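Local coordinates for protein salicylaldehyde dehydrogenase NahF (Pseudomonas putida, PDB 4JZ6) that probably oxidises salicylaldehyde to salicylate with NAD+ as the electron acceptor, in the breakdown of naphthalene, at residues I392-T397 and D419-L424; E80-L85 and E127-A132; D30-Q35 and T55-I60. All blocks are in the same frame, centred on the assembly; numbering follows the deposited sequence.

Interaction 1: I392-T397 and D419-L424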
ATOM      1  N   ILE A 392      14.186 -20.051 -17.918  1.00 33.19           N
ATOM      2  CA  ILE A 392      14.086 -18.803 -18.675  1.00 31.36           C
ATOM      3  C   ILE A 392      12.654 -18.493 -19.136  1.00 30.60           C
ATOM      4  O   ILE A 392      12.355 -17.370 -19.545  1.00 32.46           O
ATOM      5  CB  ILE A 392      15.067 -18.779 -19.878  1.00 30.20           C
ATOM      6  CG1 ILE A 392      15.407 -17.336 -20.268  1.00 29.41           C
ATOM      7  CG2 ILE A 392      14.503 -19.553 -21.054  1.00 30.58           C
ATOM      8  CD1 ILE A 392      16.546 -17.221 -21.254  1.00 29.89           C
ATOM      9  N   TYR A 393      11.773 -19.486 -19.048  1.00 30.12           N
ATOM     10  CA  TYR A 393      10.351 -19.300 -19.333  1.00 37.46           C
ATOM     11  C   TYR A 393       9.732 -18.146 -18.532  1.00 38.93           C
ATOM     12  O   TYR A 393       8.943 -17.368 -19.063  1.00 38.63           O
ATOM     13  CB  TYR A 393       9.603 -20.605 -19.057  1.00 38.39           C
ATOM     14  CG  TYR A 393       8.114 -20.609 -19.329  1.00 36.62           C
ATOM     15  CD1 TYR A 393       7.197 -20.459 -18.293  1.00 34.96           C
ATOM     16  CD2 TYR A 393       7.624 -20.815 -20.613  1.00 34.01           C
ATOM     17  CE1 TYR A 393       5.834 -20.492 -18.532  1.00 34.93           C
ATOM     18  CE2 TYR A 393       6.263 -20.851 -20.862  1.00 36.27           C
ATOM     19  CZ  TYR A 393       5.371 -20.688 -19.822  1.00 37.24           C
ATOM     20  OH  TYR A 393       4.011 -20.722 -20.072  1.00 36.85           O
ATOM     21  N   ASP A 394      10.094 -18.017 -17.262  1.00 27.99           N
ATOM     22  CA  ASP A 394       9.508 -16.954 -16.456  1.00 42.27           C
ATOM     23  C   ASP A 394      10.521 -16.191 -15.604  1.00 45.81           C
ATOM     24  O   ASP A 394      10.196 -15.152 -15.033  1.00 50.51           O
ATOM     25  CB  ASP A 394       8.374 -17.498 -15.582  1.00 27.24           C
ATOM     26  CG  ASP A 394       7.477 -16.398 -15.043  1.00 36.06           C
ATOM     27  OD1 ASP A 394       7.277 -15.393 -15.764  1.00 29.70           O
ATOM     28  OD2 ASP A 394       6.974 -16.531 -13.901  1.00 36.08           O
ATOM     29  N   GLU A 395      11.745 -16.696 -15.509  1.00 27.61           N
ATOM     30  CA  GLU A 395      12.784 -15.975 -14.779  1.00 32.61           C
ATOM     31  C   GLU A 395      13.253 -14.750 -15.563  1.00 30.84           C
ATOM     32  O   GLU A 395      13.569 -14.844 -16.750  1.00 27.06           O
ATOM     33  CB  GLU A 395      13.967 -16.893 -14.480  1.00 37.12           C
ATOM     34  CG  GLU A 395      14.209 -17.125 -13.002  1.00 42.83           C
ATOM     35  CD  GLU A 395      14.924 -18.434 -12.731  1.00 44.47           C
ATOM     36  OE1 GLU A 395      16.151 -18.400 -12.497  1.00 49.77           O
ATOM     37  OE2 GLU A 395      14.256 -19.493 -12.749  1.00 42.26           O
ATOM     38  N   GLU A 396      13.293 -13.602 -14.898  1.00 27.65           N
ATOM     39  CA  GLU A 396      13.747 -12.372 -15.538  1.00 26.08           C
ATOM     40  C   GLU A 396      15.223 -12.467 -15.901  1.00 27.67           C
ATOM     41  O   GLU A 396      16.037 -12.919 -15.100  1.00 31.24           O
ATOM     42  CB  GLU A 396      13.505 -11.167 -14.623  1.00 26.88           C
ATOM     43  CG  GLU A 396      13.748  -9.828 -15.292  1.00 25.06           C
ATOM     44  CD  GLU A 396      13.407  -8.653 -14.397  1.00 31.08           C
ATOM     45  OE1 GLU A 396      12.958  -7.614 -14.927  1.00 23.17           O
ATOM     46  OE2 GLU A 396      13.590  -8.765 -13.163  1.00 36.07           O
ATOM     47  N   THR A 397      15.560 -12.043 -17.113  1.00 26.30           N
ATOM     48  CA  THR A 397      16.937 -12.073 -17.582  1.00 45.51           C
ATOM     49  C   THR A 397      17.345 -10.685 -18.061  1.00 42.66           C
ATOM     50  O   THR A 397      16.940 -10.246 -19.132  1.00 50.91           O
ATOM     51  CB  THR A 397      17.108 -13.073 -18.742  1.00 54.02           C
ATOM     52  OG1 THR A 397      16.442 -12.576 -19.910  1.00 57.85           O
ATOM     53  CG2 THR A 397      16.527 -14.435 -18.371  1.00 51.34           C
ATOM     54  N   ASP A 419       0.301 -16.714 -16.575  1.00 29.83           N
ATOM     55  CA  ASP A 419       1.003 -17.682 -15.736  1.00 35.11           C
ATOM     56  C   ASP A 419       2.378 -17.183 -15.262  1.00 42.71           C
ATOM     57  O   ASP A 419       3.068 -17.857 -14.498  1.00 49.97           O
ATOM     58  CB  ASP A 419       1.066 -19.064 -16.403  1.00 37.26           C
ATOM     59  CG  ASP A 419       2.402 -19.347 -17.083  1.00 51.26           C
ATOM     60  OD1 ASP A 419       2.833 -20.524 -17.047  1.00 51.78           O
ATOM     61  OD2 ASP A 419       3.013 -18.419 -17.664  1.00 55.58           O
ATOM     62  N   SER A 420       2.770 -16.001 -15.722  1.00 37.96           N
ATOM     63  CA  SER A 420       3.983 -15.370 -15.222  1.00 32.44           C
ATOM     64  C   SER A 420       3.811 -14.985 -13.762  1.00 25.59           C
ATOM     65  O   SER A 420       2.709 -14.678 -13.310  1.00 29.57           O
ATOM     66  CB  SER A 420       4.322 -14.119 -16.034  1.00 30.32           C
ATOM     67  OG  SER A 420       5.459 -13.461 -15.502  1.00 24.20           O
ATOM     68  N   VAL A 421       4.915 -14.993 -13.030  1.00 25.10           N
ATOM     69  CA  VAL A 421       4.908 -14.578 -11.638  1.00 24.92           C
ATOM     70  C   VAL A 421       4.971 -13.052 -11.554  1.00 24.48           C
ATOM     71  O   VAL A 421       4.773 -12.467 -10.488  1.00 28.98           O
ATOM     72  CB  VAL A 421       6.090 -15.222 -10.867  1.00 28.95           C
ATOM     73  CG1 VAL A 421       7.364 -14.393 -11.015  1.00 25.29           C
ATOM     74  CG2 VAL A 421       5.722 -15.423  -9.416  1.00 32.20           C
ATOM     75  N   TYR A 422       5.239 -12.415 -12.693  1.00 26.66           N
ATOM     76  CA  TYR A 422       5.296 -10.955 -12.783  1.00 29.63           C
ATOM     77  C   TYR A 422       4.093 -10.406 -13.543  1.00 32.50           C
ATOM     78  O   TYR A 422       3.312 -11.161 -14.129  1.00 35.63           O
ATOM     79  CB  TYR A 422       6.562 -10.503 -13.510  1.00 32.55           C
ATOM     80  CG  TYR A 422       7.855 -10.969 -12.894  1.00 35.77           C
ATOM     81  CD1 TYR A 422       8.352 -10.366 -11.747  1.00 36.25           C
ATOM     82  CD2 TYR A 422       8.596 -11.993 -13.472  1.00 23.99           C
ATOM     83  CE1 TYR A 422       9.550 -10.779 -11.182  1.00 37.88           C
ATOM     84  CE2 TYR A 422       9.793 -12.414 -12.914  1.00 32.52           C
ATOM     85  CZ  TYR A 422      10.266 -11.803 -11.770  1.00 35.68           C
ATOM     86  OH  TYR A 422      11.456 -12.211 -11.209  1.00 40.98           O
ATOM     87  N   GLY A 423       3.972  -9.083 -13.554  1.00 31.80           N
ATOM     88  CA  GLY A 423       2.891  -8.416 -14.253  1.00 29.09           C
ATOM     89  C   GLY A 423       3.141  -6.926 -14.389  1.00 25.90           C
ATOM     90  O   GLY A 423       2.355  -6.117 -13.907  1.00 25.38           O
ATOM     91  N   LEU A 424       4.234  -6.565 -15.055  1.00 28.66           N
ATOM     92  CA  LEU A 424       4.600  -5.159 -15.221  1.00 28.41           C
ATOM     93  C   LEU A 424       3.981  -4.557 -16.478  1.00 26.52           C
ATOM     94  O   LEU A 424       3.000  -3.813 -16.410  1.00 25.05           O
ATOM     95  CB  LEU A 424       6.128  -4.989 -15.249  1.00 26.20           C
ATOM     96  CG  LEU A 424       6.660  -3.565 -15.458  1.00 28.66           C
ATOM     97  CD1 LEU A 424       5.997  -2.577 -14.500  1.00 19.46           C
ATOM     98  CD2 LEU A 424       8.179  -3.508 -15.314  1.00 27.17           C
TER
HETATM   99  O   HOH W   1      13.305  -9.476 -10.197  1.00 31.78           O

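Interaction 2: E80-L85 and E127-A132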
ATOM      1  N   GLU A  80       5.211  28.120  -5.183  1.00 21.03           N
ATOM      2  CA  GLU A  80       6.653  27.999  -5.040  1.00 22.88           C
ATOM      3  C   GLU A  80       7.149  26.596  -5.388  1.00 23.85           C
ATOM      4  O   GLU A  80       8.192  26.444  -6.022  1.00 25.59           O
ATOM      5  CB  GLU A  80       7.078  28.399  -3.625  1.00 28.41           C
ATOM      6  CG  GLU A  80       8.574  28.366  -3.378  1.00 35.24           C
ATOM      7  CD  GLU A  80       9.335  29.394  -4.191  1.00 37.36           C
ATOM      8  OE1 GLU A  80       8.700  30.210  -4.899  1.00 39.34           O
ATOM      9  OE2 GLU A  80      10.584  29.388  -4.128  1.00 32.01           O
ATOM     10  N   ARG A  81       6.399  25.574  -4.981  1.00 22.49           N
ATOM     11  CA  ARG A  81       6.750  24.197  -5.317  1.00 19.58           C
ATOM     12  C   ARG A  81       6.773  23.988  -6.830  1.00 35.63           C
ATOM     13  O   ARG A  81       7.716  23.412  -7.377  1.00 19.64           O
ATOM     14  CB  ARG A  81       5.803  23.203  -4.637  1.00 20.75           C
ATOM     15  CG  ARG A  81       6.348  22.653  -3.318  1.00 28.72           C
ATOM     16  CD  ARG A  81       5.393  21.693  -2.629  1.00 32.81           C
ATOM     17  NE  ARG A  81       4.328  22.391  -1.916  1.00 51.31           N
ATOM     18  CZ  ARG A  81       3.033  22.295  -2.213  1.00 65.85           C
ATOM     19  NH1 ARG A  81       2.627  21.519  -3.212  1.00 61.44           N
ATOM     20  NH2 ARG A  81       2.136  22.973  -1.502  1.00 73.53           N
ATOM     21  N   ARG A  82       5.739  24.476  -7.505  1.00 19.49           N
ATOM     22  CA  ARG A  82       5.663  24.367  -8.953  1.00 19.55           C
ATOM     23  C   ARG A  82       6.833  25.090  -9.630  1.00 27.73           C
ATOM     24  O   ARG A  82       7.455  24.552 -10.551  1.00 24.49           O
ATOM     25  CB  ARG A  82       4.325  24.909  -9.458  1.00 19.53           C
ATOM     26  CG  ARG A  82       4.200  24.975 -10.974  1.00 19.73           C
ATOM     27  CD  ARG A  82       2.815  25.439 -11.381  1.00 19.77           C
ATOM     28  NE  ARG A  82       1.809  24.424 -11.086  1.00 30.13           N
ATOM     29  CZ  ARG A  82       0.517  24.672 -10.883  1.00 22.75           C
ATOM     30  NH1 ARG A  82       0.049  25.911 -10.930  1.00 19.63           N
ATOM     31  NH2 ARG A  82      -0.310  23.670 -10.629  1.00 19.17           N
ATOM     32  N   ARG A  83       7.131  26.301  -9.167  1.00 26.56           N
ATOM     33  CA  ARG A  83       8.200  27.104  -9.756  1.00 31.96           C
ATOM     34  C   ARG A  83       9.532  26.370  -9.644  1.00 34.29           C
ATOM     35  O   ARG A  83      10.285  26.258 -10.613  1.00 21.74           O
ATOM     36  CB  ARG A  83       8.303  28.456  -9.048  1.00 30.31           C
ATOM     37  CG  ARG A  83       8.876  29.561  -9.915  1.00 36.75           C
ATOM     38  CD  ARG A  83       9.649  30.585  -9.095  1.00 36.75           C
ATOM     39  NE  ARG A  83      10.979  30.090  -8.746  1.00 39.35           N
ATOM     40  CZ  ARG A  83      11.462  30.056  -7.509  1.00 34.68           C
ATOM     41  NH1 ARG A  83      10.727  30.503  -6.505  1.00 32.62           N
ATOM     42  NH2 ARG A  83      12.683  29.586  -7.275  1.00 31.74           N
ATOM     43  N   LEU A  84       9.802  25.865  -8.445  1.00 29.17           N
ATOM     44  CA  LEU A  84      11.038  25.156  -8.149  1.00 22.89           C
ATOM     45  C   LEU A  84      11.205  23.902  -8.997  1.00 25.83           C
ATOM     46  O   LEU A  84      12.265  23.681  -9.583  1.00 31.69           O
ATOM     47  CB  LEU A  84      11.097  24.812  -6.659  1.00 23.96           C
ATOM     48  CG  LEU A  84      11.398  26.002  -5.745  1.00 23.10           C
ATOM     49  CD1 LEU A  84      11.007  25.708  -4.309  1.00 21.51           C
ATOM     50  CD2 LEU A  84      12.868  26.340  -5.841  1.00 22.50           C
ATOM     51  N   LEU A  85      10.160  23.086  -9.069  1.00 20.39           N
ATOM     52  CA  LEU A  85      10.221  21.848  -9.835  1.00 21.96           C
ATOM     53  C   LEU A  85      10.385  22.119 -11.327  1.00 21.77           C
ATOM     54  O   LEU A  85      11.157  21.447 -12.008  1.00 23.09           O
ATOM     55  CB  LEU A  85       8.979  20.990  -9.588  1.00 23.28           C
ATOM     56  CG  LEU A  85       9.045  19.945  -8.475  1.00 23.12           C
ATOM     57  CD1 LEU A  85      10.352  20.043  -7.703  1.00 19.56           C
ATOM     58  CD2 LEU A  85       7.847  20.091  -7.558  1.00 18.78           C
ATOM     59  N   GLU A 127       5.619  17.405 -14.906  1.00 19.53           N
ATOM     60  CA  GLU A 127       4.343  16.799 -14.559  1.00 18.06           C
ATOM     61  C   GLU A 127       4.110  16.958 -13.070  1.00 17.81           C
ATOM     62  O   GLU A 127       3.019  17.344 -12.639  1.00 19.35           O
ATOM     63  CB  GLU A 127       4.330  15.317 -14.928  1.00 17.88           C
ATOM     64  CG  GLU A 127       2.963  14.666 -14.800  1.00 17.60           C
ATOM     65  CD  GLU A 127       1.982  15.165 -15.852  1.00 20.29           C
ATOM     66  OE1 GLU A 127       0.757  15.086 -15.604  1.00 17.67           O
ATOM     67  OE2 GLU A 127       2.434  15.633 -16.925  1.00 18.15           O
ATOM     68  N   ALA A 128       5.140  16.662 -12.283  1.00 17.82           N
ATOM     69  CA  ALA A 128       5.049  16.827 -10.837  1.00 17.67           C
ATOM     70  C   ALA A 128       4.744  18.287 -10.514  1.00 18.23           C
ATOM     71  O   ALA A 128       3.832  18.585  -9.739  1.00 19.51           O
ATOM     72  CB  ALA A 128       6.334  16.376 -10.162  1.00 17.81           C
ATOM     73  N   ALA A 129       5.495  19.191 -11.140  1.00 21.53           N
ATOM     74  CA  ALA A 129       5.281  20.628 -10.987  1.00 22.97           C
ATOM     75  C   ALA A 129       3.829  21.031 -11.266  1.00 22.47           C
ATOM     76  O   ALA A 129       3.245  21.828 -10.523  1.00 18.48           O
ATOM     77  CB  ALA A 129       6.218  21.391 -11.888  1.00 19.06           C
ATOM     78  N   SER A 130       3.258  20.473 -12.335  1.00 18.37           N
ATOM     79  CA  SER A 130       1.883  20.767 -12.728  1.00 18.36           C
ATOM     80  C   SER A 130       0.902  20.333 -11.658  1.00 26.82           C
ATOM     81  O   SER A 130      -0.147  20.946 -11.488  1.00 27.41           O
ATOM     82  CB  SER A 130       1.527  20.045 -14.020  1.00 18.39           C
ATOM     83  OG  SER A 130       2.446  20.351 -15.044  1.00 18.76           O
ATOM     84  N   LEU A 131       1.254  19.266 -10.945  1.00 26.33           N
ATOM     85  CA  LEU A 131       0.356  18.651  -9.973  1.00 25.57           C
ATOM     86  C   LEU A 131       0.211  19.455  -8.689  1.00 27.63           C
ATOM     87  O   LEU A 131      -0.654  19.153  -7.867  1.00 26.80           O
ATOM     88  CB  LEU A 131       0.816  17.227  -9.636  1.00 22.38           C
ATOM     89  CG  LEU A 131       0.524  16.132 -10.666  1.00 23.20           C
ATOM     90  CD1 LEU A 131       0.794  14.759 -10.075  1.00 21.73           C
ATOM     91  CD2 LEU A 131      -0.912  16.232 -11.155  1.00 21.90           C
ATOM     92  N   ALA A 132       1.058  20.471  -8.532  1.00 27.98           N
ATOM     93  CA  ALA A 132       1.144  21.260  -7.302  1.00 22.49           C
ATOM     94  C   ALA A 132      -0.210  21.716  -6.767  1.00 21.93           C
ATOM     95  O   ALA A 132      -0.482  21.614  -5.567  1.00 22.12           O
ATOM     96  CB  ALA A 132       2.063  22.455  -7.506  1.00 20.95           C
TER

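Interaction 3: D30-Q35 and T55-I60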
ATOM      1  N   ASP A  30      32.402  14.319   2.122  1.00 40.50           N
ATOM      2  CA  ASP A  30      32.924  12.959   2.160  1.00 36.11           C
ATOM      3  C   ASP A  30      32.109  12.150   3.161  1.00 44.07           C
ATOM      4  O   ASP A  30      31.331  12.715   3.931  1.00 42.07           O
ATOM      5  CB  ASP A  30      34.392  12.965   2.586  1.00 46.60           C
ATOM      6  CG  ASP A  30      35.267  13.784   1.661  1.00 49.28           C
ATOM      7  OD1 ASP A  30      35.076  13.700   0.429  1.00 48.89           O
ATOM      8  OD2 ASP A  30      36.144  14.513   2.171  1.00 52.06           O
ATOM      9  N   SER A  31      32.281  10.831   3.152  1.00 42.47           N
ATOM     10  CA  SER A  31      31.590   9.981   4.116  1.00 38.89           C
ATOM     11  C   SER A  31      32.269  10.092   5.472  1.00 37.68           C
ATOM     12  O   SER A  31      33.404  10.553   5.566  1.00 41.75           O
ATOM     13  CB  SER A  31      31.581   8.528   3.653  1.00 39.21           C
ATOM     14  OG  SER A  31      32.890   7.985   3.681  1.00 46.20           O
ATOM     15  N   SER A  32      31.579   9.653   6.520  1.00 36.64           N
ATOM     16  CA  SER A  32      32.073   9.811   7.886  1.00 41.50           C
ATOM     17  C   SER A  32      33.404   9.098   8.147  1.00 51.81           C
ATOM     18  O   SER A  32      34.030   9.303   9.192  1.00 54.47           O
ATOM     19  CB  SER A  32      31.021   9.335   8.887  1.00 37.29           C
ATOM     20  OG  SER A  32      30.784   7.948   8.739  1.00 39.66           O
ATOM     21  N   ASP A  33      33.836   8.272   7.200  1.00 46.82           N
ATOM     22  CA  ASP A  33      35.087   7.542   7.348  1.00 46.61           C
ATOM     23  C   ASP A  33      36.056   7.844   6.209  1.00 46.90           C
ATOM     24  O   ASP A  33      37.034   7.119   6.012  1.00 49.16           O
ATOM     25  CB  ASP A  33      34.814   6.040   7.430  1.00 50.28           C
ATOM     26  CG  ASP A  33      34.033   5.529   6.242  1.00 51.24           C
ATOM     27  OD1 ASP A  33      33.549   6.362   5.449  1.00 49.71           O
ATOM     28  OD2 ASP A  33      33.894   4.294   6.105  1.00 53.54           O
ATOM     29  N   GLN A  34      35.774   8.915   5.467  1.00 45.44           N
ATOM     30  CA  GLN A  34      36.582   9.338   4.316  1.00 50.86           C
ATOM     31  C   GLN A  34      36.910   8.199   3.347  1.00 46.74           C
ATOM     32  O   GLN A  34      37.932   8.235   2.657  1.00 45.07           O
ATOM     33  CB  GLN A  34      37.876  10.033   4.760  1.00 59.17           C
ATOM     34  CG  GLN A  34      37.675  11.262   5.629  1.00 66.03           C
ATOM     35  CD  GLN A  34      37.580  10.914   7.099  1.00 79.09           C
ATOM     36  OE1 GLN A  34      38.222   9.973   7.567  1.00 83.42           O
ATOM     37  NE2 GLN A  34      36.772  11.666   7.836  1.00 84.50           N
ATOM     38  N   GLN A  35      36.047   7.192   3.305  1.00 46.70           N
ATOM     39  CA  GLN A  35      36.262   6.034   2.449  1.00 45.44           C
ATOM     40  C   GLN A  35      35.537   6.208   1.118  1.00 44.39           C
ATOM     41  O   GLN A  35      34.494   6.865   1.046  1.00 37.69           O
ATOM     42  CB  GLN A  35      35.784   4.761   3.146  1.00 40.29           C
ATOM     43  CG  GLN A  35      36.593   4.380   4.365  1.00 47.53           C
ATOM     44  CD  GLN A  35      37.508   3.207   4.100  1.00 58.14           C
ATOM     45  OE1 GLN A  35      38.714   3.377   3.892  1.00 62.65           O
ATOM     46  NE2 GLN A  35      36.939   2.000   4.105  1.00 57.98           N
ATOM     47  N   THR A  55      28.450   5.808   5.205  1.00 37.61           N
ATOM     48  CA  THR A  55      28.312   4.886   6.320  1.00 38.79           C
ATOM     49  C   THR A  55      26.894   4.982   6.853  1.00 39.19           C
ATOM     50  O   THR A  55      26.117   5.834   6.417  1.00 33.75           O
ATOM     51  CB  THR A  55      29.267   5.224   7.467  1.00 38.39           C
ATOM     52  OG1 THR A  55      28.957   6.527   7.978  1.00 38.66           O
ATOM     53  CG2 THR A  55      30.707   5.185   6.988  1.00 36.67           C
ATOM     54  N   VAL A  56      26.566   4.105   7.796  1.00 40.97           N
ATOM     55  CA  VAL A  56      25.279   4.162   8.473  1.00 35.33           C
ATOM     56  C   VAL A  56      25.136   5.515   9.159  1.00 36.55           C
ATOM     57  O   VAL A  56      24.063   6.127   9.128  1.00 34.54           O
ATOM     58  CB  VAL A  56      25.147   3.033   9.505  1.00 34.48           C
ATOM     59  CG1 VAL A  56      23.958   3.278  10.418  1.00 32.92           C
ATOM     60  CG2 VAL A  56      25.018   1.699   8.798  1.00 33.35           C
ATOM     61  N   THR A  57      26.232   5.984   9.752  1.00 33.79           N
ATOM     62  CA  THR A  57      26.258   7.293  10.387  1.00 34.94           C
ATOM     63  C   THR A  57      25.828   8.386   9.416  1.00 35.65           C
ATOM     64  O   THR A  57      25.026   9.249   9.768  1.00 34.95           O
ATOM     65  CB  THR A  57      27.655   7.634  10.946  1.00 39.31           C
ATOM     66  OG1 THR A  57      28.069   6.621  11.873  1.00 36.54           O
ATOM     67  CG2 THR A  57      27.621   8.977  11.657  1.00 35.58           C
ATOM     68  N   ASP A  58      26.358   8.340   8.194  1.00 39.98           N
ATOM     69  CA  ASP A  58      25.990   9.311   7.161  1.00 37.36           C
ATOM     70  C   ASP A  58      24.503   9.224   6.846  1.00 37.40           C
ATOM     71  O   ASP A  58      23.838  10.239   6.637  1.00 38.10           O
ATOM     72  CB  ASP A  58      26.803   9.103   5.876  1.00 35.82           C
ATOM     73  CG  ASP A  58      28.284   9.421   6.055  1.00 40.14           C
ATOM     74  OD1 ASP A  58      28.627  10.605   6.279  1.00 37.91           O
ATOM     75  OD2 ASP A  58      29.111   8.488   5.953  1.00 39.01           O
ATOM     76  N   ALA A  59      23.983   8.003   6.825  1.00 30.08           N
ATOM     77  CA  ALA A  59      22.584   7.783   6.497  1.00 31.00           C
ATOM     78  C   ALA A  59      21.658   8.392   7.548  1.00 29.63           C
ATOM     79  O   ALA A  59      20.621   8.967   7.217  1.00 27.60           O
ATOM     80  CB  ALA A  59      22.307   6.299   6.333  1.00 28.84           C
ATOM     81  N   ILE A  60      22.031   8.266   8.814  1.00 29.48           N
ATOM     82  CA  ILE A  60      21.215   8.823   9.881  1.00 33.20           C
ATOM     83  C   ILE A  60      21.263  10.352   9.832  1.00 37.21           C
ATOM     84  O   ILE A  60      20.250  11.022  10.065  1.00 34.07           O
ATOM     85  CB  ILE A  60      21.654   8.308  11.266  1.00 30.47           C
ATOM     86  CG1 ILE A  60      21.602   6.778  11.300  1.00 30.73           C
ATOM     87  CG2 ILE A  60      20.776   8.882  12.351  1.00 30.33           C
ATOM     88  CD1 ILE A  60      20.285   6.208  10.826  1.00 30.32           C
TER

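Interaction 1: I392-T397 and D419-L424
The D394 carboxylate holds S420 and V421 in a polar contact between two loops, one leading into strand 401-407 and the other running from helix 410-418 to strand 425-429. With CG anti to the backbone N (chi1 -163°), the D394 side chain crosses to both residues, and each oxygen works through its syn lone pair. OD1 takes the S420 hydroxyl OG at 2.7 Å. OD2 takes V421 N, also at 2.7 Å, with an N-H...O angle of 153°. S420 OG in turn accepts from Y422 N (3.0 Å), an ST turn that fixes the hydroxyl facing D394.

At one end Y393 and D419 meet tip to tip, OH donating to OD1 at 3.3 Å from above the carboxylate, whose plane is 86° from the ring. R306 salt-bridges D419 OD2 and lies against the Y393 ring as a cation-pi partner.

E396 begins the Glu-x-Phe-Gly-Pro motif of aldehyde dehydrogenases, whose glutamate in relatives meets the nicotinamide ribose of NAD; here its OE1 accepts from G270 N. The Y422 ring edge meets D394 O in plane (CE2 to O 3.5 Å), while its OH lies 4.1 Å from E396 CB.

Interaction 2: E80-L85 and E127-A132
R82 and A129 bring their backbones to 4.3 Å between CA atoms, a very close approach of helix 78-94 to the C-terminal part of helix 111-130. The small side chains of A129 and A132 are consistent with so close an approach. CB of A129 rests against CB of L85 at 3.6 Å, and one turn on, A132 CB lies 3.9 Å from R82 CB. This is helix-helix packing away from the annotated sites, and helix 170-181 closes its apolar side, with V181 touching both L85 and A132.

The polar half of the contact belongs to R82. Its CG is anti to the backbone N (chi1 174°) and the chain bends at chi3, which turns NE toward A129 O. NE donates to that oxygen at 3.0 Å with an N-H...O angle of 160°; the oxygen lies close to the guanidinium plane, while the donor stands above the carbonyl plane. A132 N reaches the same A129 O from the opposite face, at 3.3 Å, so this oxygen is gripped by two donors. NH2 goes on to S130 O at 2.9 Å, a more bent bond of 142°, and also to T133 OG1.

A cationic group donating to two successive carbonyls near the C-terminal end of a helix would be expected to offset part of the negative end of the helix dipole.

Interaction 3: D30-Q35 and T55-I60
S32 meets D58 and T55 at the capping box that starts helix 56-73, where the loop between strands 27-29 and 36-40 folds over the helix N-terminus. T55 is the N-cap. Its OG1 accepts from D58 N at 3.2 Å, and in return T55 N donates to D58 OD2 at 2.9 Å, the reciprocal pair that defines the box.

The loop adds a third bond to this box. S32 N donates to D58 OD2 at 2.8 Å, almost straight at 174°. The two amides share the one oxygen from different sides: S32 N uses the syn lone pair of OD2, on the side of OD1, and T55 N uses the anti lone pair. CG of D58 lies beside its backbone N, anti to the carbonyl carbon (chi1 -67°), which puts CG on the side of the helix start, and the bonds to OD2 hold the carboxylate there. With donors on both lone pairs of OD2, the group's rotation is probably well fixed, and the two N-H dipoles should help stabilise its negative charge.

Around S32 the chain makes a type I beta turn from S31 to Q34, closed by Q34 N to S31 O at 2.9 Å. Its first corner carries S32, whose hydroxyl faces T55 OG1. The modelled separation of the two oxygens is too short to be trusted in detail, although a hydrogen bond between them is likely. That OG also lies 3.8 Å from T57 CB. S31 packs its CB against D58 OD2 at 3.4 Å. D33 and T55 slide past each other in opposite directions, and the methyl CG2 of T55 lies 3.4 Å from D33 OD2. That same oxygen forms a salt bridge with R224, which also touches T55, just ahead of helix 225-233.

How the interactions relate
From the N terminus, interaction 3 comes first: 30-35 and 55-60 close a loop containing strands 36-40 and 47-52, joining the small N-terminal sheet to helix 56-73. That helix leads on to helix 78-94, where interaction 2 opens; its second segment, 127-132, returns after an almost wholly helical excursion. Much later, interaction 1 closes a short excursion, strand 401-407 and helix 410-418, in the loops that lead into strands 401-407 and 425-429 of the seven-stranded sheet. The three loops follow in series, neither nested nor crossed. None touches another: nearest atoms are about 18 Å apart for interactions 1 and 2, which lie on opposite sides of the chain's centre.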